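Side-chain contacts in putative hexulose 6 phosphate synthase (Salmonella typhimurium, PDB 3F4W), which is of unproven function but belongs to the orotidine 5'-phosphate decarboxylase/HUMPS family, folds as a closed eight-stranded TIM barrel and pairs into a dimer: residues Val31-Pro34 with Phe35-Glu39; Lys45-Lys48 with Glu49-His53; Leu116-Arg119 with Val120-Leu123. All blocks are in the same frame, centred on the assembly; numbering follows the deposited sequence.

Contact 1 (Val31-Pro34 with Phe35-Glu39)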
ATOM      1  N   VAL A  31       7.609   1.364 -11.324  1.00 13.12           N
ATOM      2  CA  VAL A  31       7.657   2.455 -10.362  1.00 13.80           C
ATOM      3  C   VAL A  31       7.354   1.866  -8.986  1.00 14.96           C
ATOM      4  O   VAL A  31       6.208   1.523  -8.691  1.00 14.35           O
ATOM      5  CB  VAL A  31       6.657   3.568 -10.718  1.00 16.20           C
ATOM      6  CG1 VAL A  31       6.661   4.659  -9.653  1.00 17.73           C
ATOM      7  CG2 VAL A  31       6.992   4.148 -12.084  1.00 13.96           C
ATOM      8  N   GLY A  32       8.391   1.729  -8.164  1.00 14.31           N
ATOM      9  CA  GLY A  32       8.263   1.133  -6.842  1.00 18.21           C
ATOM     10  C   GLY A  32       7.352   1.904  -5.904  1.00 16.90           C
ATOM     11  O   GLY A  32       7.053   3.074  -6.138  1.00 16.89           O
ATOM     12  N   THR A  33       6.919   1.253  -4.829  1.00 14.97           N
ATOM     13  CA  THR A  33       5.941   1.857  -3.926  1.00 15.99           C
ATOM     14  C   THR A  33       6.407   3.165  -3.279  1.00 16.41           C
ATOM     15  O   THR A  33       5.671   4.147  -3.282  1.00 15.13           O
ATOM     16  CB  THR A  33       5.492   0.873  -2.833  1.00 16.53           C
ATOM     17  OG1 THR A  33       5.131  -0.371  -3.443  1.00 15.25           O
ATOM     18  CG2 THR A  33       4.297   1.432  -2.076  1.00 14.48           C
ATOM     19  N   PRO A  34       7.622   3.180  -2.708  1.00 19.99           N
ATOM     20  CA  PRO A  34       8.122   4.419  -2.101  1.00 15.24           C
ATOM     21  C   PRO A  34       8.292   5.517  -3.149  1.00 18.41           C
ATOM     22  O   PRO A  34       8.152   6.704  -2.848  1.00 16.21           O
ATOM     23  CB  PRO A  34       9.488   4.008  -1.546  1.00 18.15           C
ATOM     24  CG  PRO A  34       9.402   2.534  -1.366  1.00 19.24           C
ATOM     25  CD  PRO A  34       8.531   2.045  -2.479  1.00 19.66           C
ATOM     26  N   PHE A  35       8.587   5.105  -4.375  1.00 16.03           N
ATOM     27  CA  PHE A  35       8.756   6.028  -5.493  1.00 17.54           C
ATOM     28  C   PHE A  35       7.404   6.667  -5.812  1.00 19.48           C
ATOM     29  O   PHE A  35       7.289   7.893  -5.902  1.00 16.72           O
ATOM     30  CB  PHE A  35       9.338   5.266  -6.694  1.00 17.65           C
ATOM     31  CG  PHE A  35       9.710   6.130  -7.867  1.00 17.48           C
ATOM     32  CD1 PHE A  35       9.694   7.511  -7.779  1.00 19.56           C
ATOM     33  CD2 PHE A  35      10.115   5.546  -9.061  1.00 16.38           C
ATOM     34  CE1 PHE A  35      10.049   8.296  -8.868  1.00 19.67           C
ATOM     35  CE2 PHE A  35      10.470   6.321 -10.150  1.00 18.78           C
ATOM     36  CZ  PHE A  35      10.438   7.699 -10.055  1.00 18.07           C
ATOM     37  N   LEU A  36       6.379   5.829  -5.963  1.00 17.23           N
ATOM     38  CA  LEU A  36       5.009   6.306  -6.137  1.00 16.73           C
ATOM     39  C   LEU A  36       4.588   7.250  -5.016  1.00 19.99           C
ATOM     40  O   LEU A  36       4.016   8.308  -5.264  1.00 19.44           O
ATOM     41  CB  LEU A  36       4.031   5.134  -6.162  1.00 19.31           C
ATOM     42  CG  LEU A  36       3.489   4.640  -7.495  1.00 24.15           C
ATOM     43  CD1 LEU A  36       2.468   3.542  -7.235  1.00 20.30           C
ATOM     44  CD2 LEU A  36       2.865   5.787  -8.272  1.00 18.98           C
ATOM     45  N   ILE A  37       4.842   6.846  -3.777  1.00 19.06           N
ATOM     46  CA  ILE A  37       4.453   7.647  -2.623  1.00 18.78           C
ATOM     47  C   ILE A  37       5.201   8.977  -2.608  1.00 21.59           C
ATOM     48  O   ILE A  37       4.651  10.015  -2.231  1.00 18.27           O
ATOM     49  CB  ILE A  37       4.722   6.893  -1.311  1.00 20.25           C
ATOM     50  CG1 ILE A  37       3.859   5.629  -1.243  1.00 24.52           C
ATOM     51  CG2 ILE A  37       4.473   7.792  -0.115  1.00 22.33           C
ATOM     52  CD1 ILE A  37       2.373   5.892  -1.351  1.00 26.32           C
ATOM     53  N   ARG A  38       6.458   8.936  -3.033  1.00 20.18           N
ATOM     54  CA  ARG A  38       7.297  10.125  -3.087  1.00 20.76           C
ATOM     55  C   ARG A  38       6.766  11.133  -4.097  1.00 22.43           C
ATOM     56  O   ARG A  38       6.511  12.293  -3.766  1.00 23.31           O
ATOM     57  CB  ARG A  38       8.718   9.722  -3.473  1.00 22.37           C
ATOM     58  CG  ARG A  38       9.747  10.822  -3.386  1.00 25.10           C
ATOM     59  CD  ARG A  38      11.132  10.224  -3.569  1.00 27.26           C
ATOM     60  NE  ARG A  38      12.082  10.786  -2.618  1.00 35.49           N
ATOM     61  CZ  ARG A  38      13.077  10.101  -2.070  1.00 36.74           C
ATOM     62  NH1 ARG A  38      13.247   8.819  -2.372  1.00 32.19           N
ATOM     63  NH2 ARG A  38      13.896  10.695  -1.212  1.00 47.72           N
ATOM     64  N   GLU A  39       6.588  10.670  -5.328  1.00 18.91           N
ATOM     65  CA  GLU A  39       6.376  11.552  -6.467  1.00 19.26           C
ATOM     66  C   GLU A  39       4.913  11.650  -6.888  1.00 19.71           C
ATOM     67  O   GLU A  39       4.498  12.633  -7.505  1.00 22.42           O
ATOM     68  CB  GLU A  39       7.228  11.066  -7.648  1.00 20.15           C
ATOM     69  CG  GLU A  39       7.040  11.849  -8.936  1.00 21.99           C
ATOM     70  CD  GLU A  39       7.476  13.295  -8.812  1.00 25.52           C
ATOM     71  OE1 GLU A  39       8.337  13.592  -7.955  1.00 25.54           O
ATOM     72  OE2 GLU A  39       6.960  14.131  -9.581  1.00 23.46           O
TER

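Contact 2 (Lys45-Lys48 with Glu49-His53)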
ATOM      1  N   LYS A  45       3.507   9.112 -15.389  1.00 17.83           N
ATOM      2  CA  LYS A  45       3.320   9.945 -16.570  1.00 15.78           C
ATOM      3  C   LYS A  45       4.654  10.274 -17.234  1.00 18.16           C
ATOM      4  O   LYS A  45       4.807  10.132 -18.447  1.00 18.21           O
ATOM      5  CB  LYS A  45       2.592  11.237 -16.196  1.00 16.92           C
ATOM      6  CG  LYS A  45       1.192  11.022 -15.637  1.00 20.84           C
ATOM      7  CD  LYS A  45       0.568  12.333 -15.178  1.00 22.01           C
ATOM      8  CE  LYS A  45      -0.929  12.184 -14.942  1.00 27.41           C
ATOM      9  NZ  LYS A  45      -1.539  13.427 -14.388  1.00 32.13           N
ATOM     10  N   ALA A  46       5.615  10.708 -16.424  1.00 16.58           N
ATOM     11  CA  ALA A  46       6.921  11.124 -16.923  1.00 18.48           C
ATOM     12  C   ALA A  46       7.688   9.973 -17.567  1.00 18.34           C
ATOM     13  O   ALA A  46       8.282  10.130 -18.632  1.00 16.06           O
ATOM     14  CB  ALA A  46       7.738  11.740 -15.797  1.00 20.19           C
ATOM     15  N   ILE A  47       7.683   8.819 -16.915  1.00 20.47           N
ATOM     16  CA  ILE A  47       8.414   7.665 -17.428  1.00 19.95           C
ATOM     17  C   ILE A  47       7.773   7.112 -18.701  1.00 20.92           C
ATOM     18  O   ILE A  47       8.468   6.796 -19.666  1.00 21.96           O
ATOM     19  CB  ILE A  47       8.536   6.564 -16.361  1.00 18.41           C
ATOM     20  CG1 ILE A  47       9.509   7.008 -15.266  1.00 18.76           C
ATOM     21  CG2 ILE A  47       8.995   5.253 -16.982  1.00 19.26           C
ATOM     22  CD1 ILE A  47       9.524   6.099 -14.056  1.00 19.04           C
ATOM     23  N   LYS A  48       6.447   7.011 -18.704  1.00 20.52           N
ATOM     24  CA  LYS A  48       5.729   6.478 -19.855  1.00 21.64           C
ATOM     25  C   LYS A  48       5.873   7.423 -21.043  1.00 25.30           C
ATOM     26  O   LYS A  48       5.851   6.996 -22.197  1.00 26.56           O
ATOM     27  CB  LYS A  48       4.251   6.252 -19.523  1.00 20.53           C
ATOM     28  CG  LYS A  48       3.475   5.509 -20.597  1.00 21.87           C
ATOM     29  CD  LYS A  48       3.950   4.072 -20.754  1.00 23.73           C
ATOM     30  CE  LYS A  48       3.215   3.380 -21.897  1.00 24.92           C
ATOM     31  NZ  LYS A  48       3.614   1.954 -22.039  1.00 21.23           N
ATOM     32  N   GLU A  49       6.031   8.709 -20.747  1.00 29.43           N
ATOM     33  CA  GLU A  49       6.232   9.719 -21.778  1.00 27.21           C
ATOM     34  C   GLU A  49       7.615   9.597 -22.412  1.00 30.40           C
ATOM     35  O   GLU A  49       7.764   9.707 -23.630  1.00 26.22           O
ATOM     36  CB  GLU A  49       6.047  11.118 -21.188  1.00 30.10           C
ATOM     37  CG  GLU A  49       6.325  12.259 -22.153  1.00 37.08           C
ATOM     38  CD  GLU A  49       6.001  13.619 -21.555  1.00 45.48           C
ATOM     39  OE1 GLU A  49       6.443  13.894 -20.418  1.00 47.11           O
ATOM     40  OE2 GLU A  49       5.303  14.413 -22.222  1.00 49.44           O
ATOM     41  N   LYS A  50       8.628   9.369 -21.582  1.00 23.77           N
ATOM     42  CA  LYS A  50       9.998   9.281 -22.075  1.00 23.81           C
ATOM     43  C   LYS A  50      10.258   7.956 -22.790  1.00 26.96           C
ATOM     44  O   LYS A  50      10.980   7.913 -23.783  1.00 26.94           O
ATOM     45  CB  LYS A  50      11.002   9.478 -20.936  1.00 22.79           C
ATOM     46  CG  LYS A  50      12.428   9.694 -21.418  1.00 27.30           C
ATOM     47  CD  LYS A  50      13.397   9.870 -20.268  1.00 25.41           C
ATOM     48  CE  LYS A  50      14.808  10.105 -20.786  1.00 25.73           C
ATOM     49  NZ  LYS A  50      15.826  10.006 -19.704  1.00 27.75           N
ATOM     50  N   TYR A  51       9.665   6.879 -22.282  1.00 20.10           N
ATOM     51  CA  TYR A  51       9.869   5.554 -22.855  1.00 22.34           C
ATOM     52  C   TYR A  51       8.544   4.929 -23.270  1.00 22.50           C
ATOM     53  O   TYR A  51       8.079   3.982 -22.640  1.00 23.35           O
ATOM     54  CB  TYR A  51      10.584   4.647 -21.850  1.00 21.18           C
ATOM     55  CG  TYR A  51      11.824   5.269 -21.248  1.00 23.70           C
ATOM     56  CD1 TYR A  51      13.038   5.245 -21.926  1.00 23.20           C
ATOM     57  CD2 TYR A  51      11.781   5.883 -20.003  1.00 24.06           C
ATOM     58  CE1 TYR A  51      14.171   5.813 -21.377  1.00 25.81           C
ATOM     59  CE2 TYR A  51      12.909   6.455 -19.449  1.00 24.90           C
ATOM     60  CZ  TYR A  51      14.101   6.415 -20.139  1.00 25.67           C
ATOM     61  OH  TYR A  51      15.224   6.984 -19.585  1.00 29.72           O
ATOM     62  N   PRO A  52       7.932   5.461 -24.339  1.00 27.86           N
ATOM     63  CA  PRO A  52       6.595   5.066 -24.795  1.00 27.36           C
ATOM     64  C   PRO A  52       6.517   3.604 -25.211  1.00 28.67           C
ATOM     65  O   PRO A  52       5.447   3.003 -25.135  1.00 30.04           O
ATOM     66  CB  PRO A  52       6.363   5.957 -26.021  1.00 32.74           C
ATOM     67  CG  PRO A  52       7.318   7.087 -25.872  1.00 34.65           C
ATOM     68  CD  PRO A  52       8.513   6.515 -25.188  1.00 30.76           C
ATOM     69  N   HIS A  53       7.637   3.043 -25.652  1.00 27.72           N
ATOM     70  CA  HIS A  53       7.653   1.669 -26.141  1.00 23.68           C
ATOM     71  C   HIS A  53       7.926   0.651 -25.042  1.00 26.64           C
ATOM     72  O   HIS A  53       7.924  -0.554 -25.291  1.00 25.02           O
ATOM     73  CB  HIS A  53       8.671   1.515 -27.271  1.00 27.74           C
ATOM     74  CG  HIS A  53       8.388   2.387 -28.451  1.00 28.31           C
ATOM     75  ND1 HIS A  53       9.094   3.543 -28.707  1.00 30.42           N
ATOM     76  CD2 HIS A  53       7.460   2.286 -29.431  1.00 29.32           C
ATOM     77  CE1 HIS A  53       8.621   4.109 -29.803  1.00 31.34           C
ATOM     78  NE2 HIS A  53       7.628   3.368 -30.261  1.00 29.93           N
TER
HETATM   79  O   HOH W   1       9.003  12.683 -19.501  1.00 25.91           O

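Contact 3 (Leu116-Arg119 with Val120-Leu123)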
ATOM      1  N   LEU A 116      -0.201 -20.244   0.669  1.00 21.24           N
ATOM      2  CA  LEU A 116      -0.035 -19.998  -0.759  1.00 19.36           C
ATOM      3  C   LEU A 116      -0.953 -20.850  -1.647  1.00 18.30           C
ATOM      4  O   LEU A 116      -1.681 -20.310  -2.477  1.00 17.09           O
ATOM      5  CB  LEU A 116       1.435 -20.169  -1.148  1.00 18.50           C
ATOM      6  CG  LEU A 116       1.930 -19.518  -2.442  1.00 21.32           C
ATOM      7  CD1 LEU A 116       1.389 -18.104  -2.590  1.00 21.85           C
ATOM      8  CD2 LEU A 116       3.450 -19.516  -2.464  1.00 19.54           C
ATOM      9  N   PRO A 117      -0.935 -22.185  -1.476  1.00 19.77           N
ATOM     10  CA  PRO A 117      -1.784 -23.006  -2.349  1.00 18.96           C
ATOM     11  C   PRO A 117      -3.273 -22.656  -2.257  1.00 17.99           C
ATOM     12  O   PRO A 117      -3.929 -22.510  -3.287  1.00 17.48           O
ATOM     13  CB  PRO A 117      -1.530 -24.433  -1.846  1.00 19.83           C
ATOM     14  CG  PRO A 117      -0.179 -24.372  -1.215  1.00 22.03           C
ATOM     15  CD  PRO A 117      -0.098 -23.010  -0.587  1.00 22.67           C
ATOM     16  N   ALA A 118      -3.800 -22.524  -1.045  1.00 20.01           N
ATOM     17  CA  ALA A 118      -5.207 -22.180  -0.871  1.00 18.92           C
ATOM     18  C   ALA A 118      -5.528 -20.823  -1.498  1.00 19.47           C
ATOM     19  O   ALA A 118      -6.566 -20.653  -2.142  1.00 17.25           O
ATOM     20  CB  ALA A 118      -5.584 -22.193   0.605  1.00 21.80           C
ATOM     21  N   ARG A 119      -4.628 -19.863  -1.318  1.00 15.57           N
ATOM     22  CA  ARG A 119      -4.858 -18.503  -1.797  1.00 17.38           C
ATOM     23  C   ARG A 119      -4.815 -18.450  -3.323  1.00 16.62           C
ATOM     24  O   ARG A 119      -5.626 -17.768  -3.959  1.00 14.46           O
ATOM     25  CB  ARG A 119      -3.826 -17.546  -1.190  1.00 14.53           C
ATOM     26  CG  ARG A 119      -4.210 -16.080  -1.270  1.00 14.52           C
ATOM     27  CD  ARG A 119      -5.522 -15.826  -0.544  1.00 19.04           C
ATOM     28  NE  ARG A 119      -5.932 -14.430  -0.649  1.00 21.15           N
ATOM     29  CZ  ARG A 119      -7.132 -13.976  -0.307  1.00 22.18           C
ATOM     30  NH1 ARG A 119      -8.052 -14.806   0.162  1.00 21.82           N
ATOM     31  NH2 ARG A 119      -7.417 -12.692  -0.445  1.00 21.76           N
ATOM     32  N   VAL A 120      -3.864 -19.170  -3.910  1.00 11.91           N
ATOM     33  CA  VAL A 120      -3.756 -19.242  -5.363  1.00 13.79           C
ATOM     34  C   VAL A 120      -5.018 -19.832  -5.985  1.00 14.81           C
ATOM     35  O   VAL A 120      -5.528 -19.312  -6.976  1.00 15.28           O
ATOM     36  CB  VAL A 120      -2.526 -20.056  -5.802  1.00 15.32           C
ATOM     37  CG1 VAL A 120      -2.538 -20.265  -7.307  1.00 18.92           C
ATOM     38  CG2 VAL A 120      -1.248 -19.347  -5.375  1.00 15.22           C
ATOM     39  N   ARG A 121      -5.531 -20.908  -5.399  1.00 16.57           N
ATOM     40  CA  ARG A 121      -6.742 -21.535  -5.922  1.00 19.10           C
ATOM     41  C   ARG A 121      -7.887 -20.536  -5.888  1.00 19.99           C
ATOM     42  O   ARG A 121      -8.639 -20.392  -6.851  1.00 20.20           O
ATOM     43  CB  ARG A 121      -7.133 -22.766  -5.100  1.00 21.90           C
ATOM     44  CG  ARG A 121      -6.081 -23.856  -5.007  1.00 23.36           C
ATOM     45  CD  ARG A 121      -6.609 -25.043  -4.193  1.00 24.41           C
ATOM     46  NE  ARG A 121      -5.527 -25.886  -3.694  1.00 29.21           N
ATOM     47  CZ  ARG A 121      -5.186 -25.984  -2.413  1.00 30.68           C
ATOM     48  NH1 ARG A 121      -5.849 -25.305  -1.489  1.00 28.84           N
ATOM     49  NH2 ARG A 121      -4.185 -26.771  -2.054  1.00 37.06           N
ATOM     50  N   LEU A 122      -8.008 -19.846  -4.762  1.00 18.19           N
ATOM     51  CA  LEU A 122      -9.081 -18.891  -4.552  1.00 21.38           C
ATOM     52  C   LEU A 122      -9.000 -17.742  -5.554  1.00 18.21           C
ATOM     53  O   LEU A 122     -10.005 -17.348  -6.143  1.00 19.51           O
ATOM     54  CB  LEU A 122      -9.020 -18.360  -3.120  1.00 20.98           C
ATOM     55  CG  LEU A 122     -10.228 -17.602  -2.578  1.00 26.18           C
ATOM     56  CD1 LEU A 122     -10.173 -17.526  -1.059  1.00 32.42           C
ATOM     57  CD2 LEU A 122     -10.267 -16.222  -3.172  1.00 29.11           C
ATOM     58  N   LEU A 123      -7.798 -17.210  -5.746  1.00 14.69           N
ATOM     59  CA  LEU A 123      -7.617 -16.028  -6.583  1.00 16.37           C
ATOM     60  C   LEU A 123      -7.818 -16.326  -8.061  1.00 16.55           C
ATOM     61  O   LEU A 123      -8.412 -15.530  -8.792  1.00 16.53           O
ATOM     62  CB  LEU A 123      -6.239 -15.408  -6.350  1.00 16.69           C
ATOM     63  CG  LEU A 123      -6.013 -14.917  -4.921  1.00 19.55           C
ATOM     64  CD1 LEU A 123      -4.614 -14.344  -4.766  1.00 18.70           C
ATOM     65  CD2 LEU A 123      -7.077 -13.896  -4.525  1.00 20.69           C
TER

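Contact 1 (Val31-Pro34 with Phe35-Glu39)
V31 and F35 meet with their side chains crossing at about a right angle. The contact is made by V31 CG1, which lies 3.6 Å from F35 CD2 and reaches the ring obliquely. F35 CG stands anti to the backbone N (chi1 -173°), and the ring is carried back along the chain to V31. There the ring edge comes up near the backbone N of G32, roughly in the ring plane. The same V31 methyl also touches L36, 3.8 Å from CG, so it meets two consecutive side chains of the new helix.

G32 is the N-cap and works through its carbonyl: L36 N donates to G32 O over 2.8 Å, almost straight at 172°. F35 CB lies just 3.2 Å from that same oxygen. One step on, I37 N bonds to T33 O at 2.9 Å, and I37 CG1, set beside its backbone N, rests against that oxygen too. R38 N makes the third of these i+4 to i bonds, to P34 O, more bent at 143°. P34 stands in the first turn, where a helix has no use for the N-H that proline lacks.

T33 OG1 turns to the barrel, bonded to D59 O and K61 NZ, while T33, P34 and I37 pack on E69 of the second subunit. V31 keeps its backbone bonds to strand 55-62. Chemically, then, backbone bonds pay for the carbonyls of G32, T33 and P34, while hydrocarbon carries the V31-F35-L36 packing.

Contact 2 (Lys45-Lys48 with Glu49-His53)
E49 is tied to K45 and A46 of the turn before it. Its N bonds to K45 O at 3.0 Å, and a water bridges its carboxylate back to the backbone, donating to E49 OE1 and, over 2.8 Å, to A46 O. With CG anti to N (chi1 176°) and the chain extended beyond it, the carboxylate can span that distance.

K50 N takes the same A46 O at 3.1 Å, so this carbonyl serves both the helix and the water. The K50 side chain runs out straight, and on the way its CG sits over one face of the Y51 ring, 3.8 Å above the plane and offset toward the rim. Beyond the ring, K50 NZ makes a salt bridge with D20 OD1, while Y51 OH bonds to D20 OD2: one carboxylate of helix 12-22 holds both ends.

Y51 gives the last N-H of the series, to I47 O at 2.9 Å and 158°. Its chi1 of -50° keeps the ring beside its own N, which brings the edge against that oxygen, with CD2 3.5 Å from I47 O. I47 CG2 adds a looser apolar touch.

P52 has no N-H for K48 O; instead its CA approaches that oxygen at 3.3 Å in a CA-H...O contact. K48 bends at chi2, and its NZ goes to D79 in a salt bridge and to K54 O.

Here Y51 is the first residue to leave helical geometry, and the proline follows at once. It is a helix C-terminus of the TIM barrel, where helix 42-50 gives way to the turn into strand 55-62.

Contact 3 (Leu116-Arg119 with Val120-Leu123)
L116-R119 and V120-L123 form one unbroken run of helix, with four successive bonds from residue i+4 back to i. V120 N to L116 O is the shortest at 2.8 Å and nearly straight (165°); R121 N to P117 O and L122 N to A118 O are longer, and L123 N to R119 O tightens again to 2.9 Å.

R121 folds back along the helix. With chi1 at -58°, its CG is set beside the backbone N and packs 3.1 Å from P117 O, and the chain then runs extended from CG to NE until the guanidinium lies over the preceding turn. P117 CB sits over a face of it, 3.5 Å from R121 NH2, and R121 NH1 reaches A118 CA. Both P117 and R121 also touch a crystal neighbour.

R119 goes the other way, bending at chi2 (59°). L123 CD2 lies over one face of its guanidinium, 3.9 Å above the plane and near the rim, while L122 CD1 comes obliquely to R119 NH1 at 3.7 Å. R119 NE bonds to G85 O, which helps hold the polar end. L116 CD1 meets V120 CG2 at 4.0 Å.

Helix 116-126 connects strands 105-109 and 130-134 in a beta-alpha-beta unit. L116, P117 and V120 pack on helix 147-156, L122 and L123 on helix 89-102, and M110 fits against L116, R119 and L123.

Contact 1 is the buried one of the three; contacts 2 and 3 are partly buried on outer helices, and no other protein chain of the assembly touches them. Contacts 1 and 2 belong to consecutive helices and touch directly, V31 CG2 lying 3.8 Å from I47 CD1, so V31 and F35 around the start of helix 33-39 share packing with I47 of helix 42-50. Contact 3 stands apart, across the centre of the chain from contact 2, their centres about 35 Å apart. The chemistry follows the place: carbonyls and hydrocarbon at a helix start within the dimer interface, carboxylates, lysines and water at a helix end, and arginines laid over hydrocarbon within a helix.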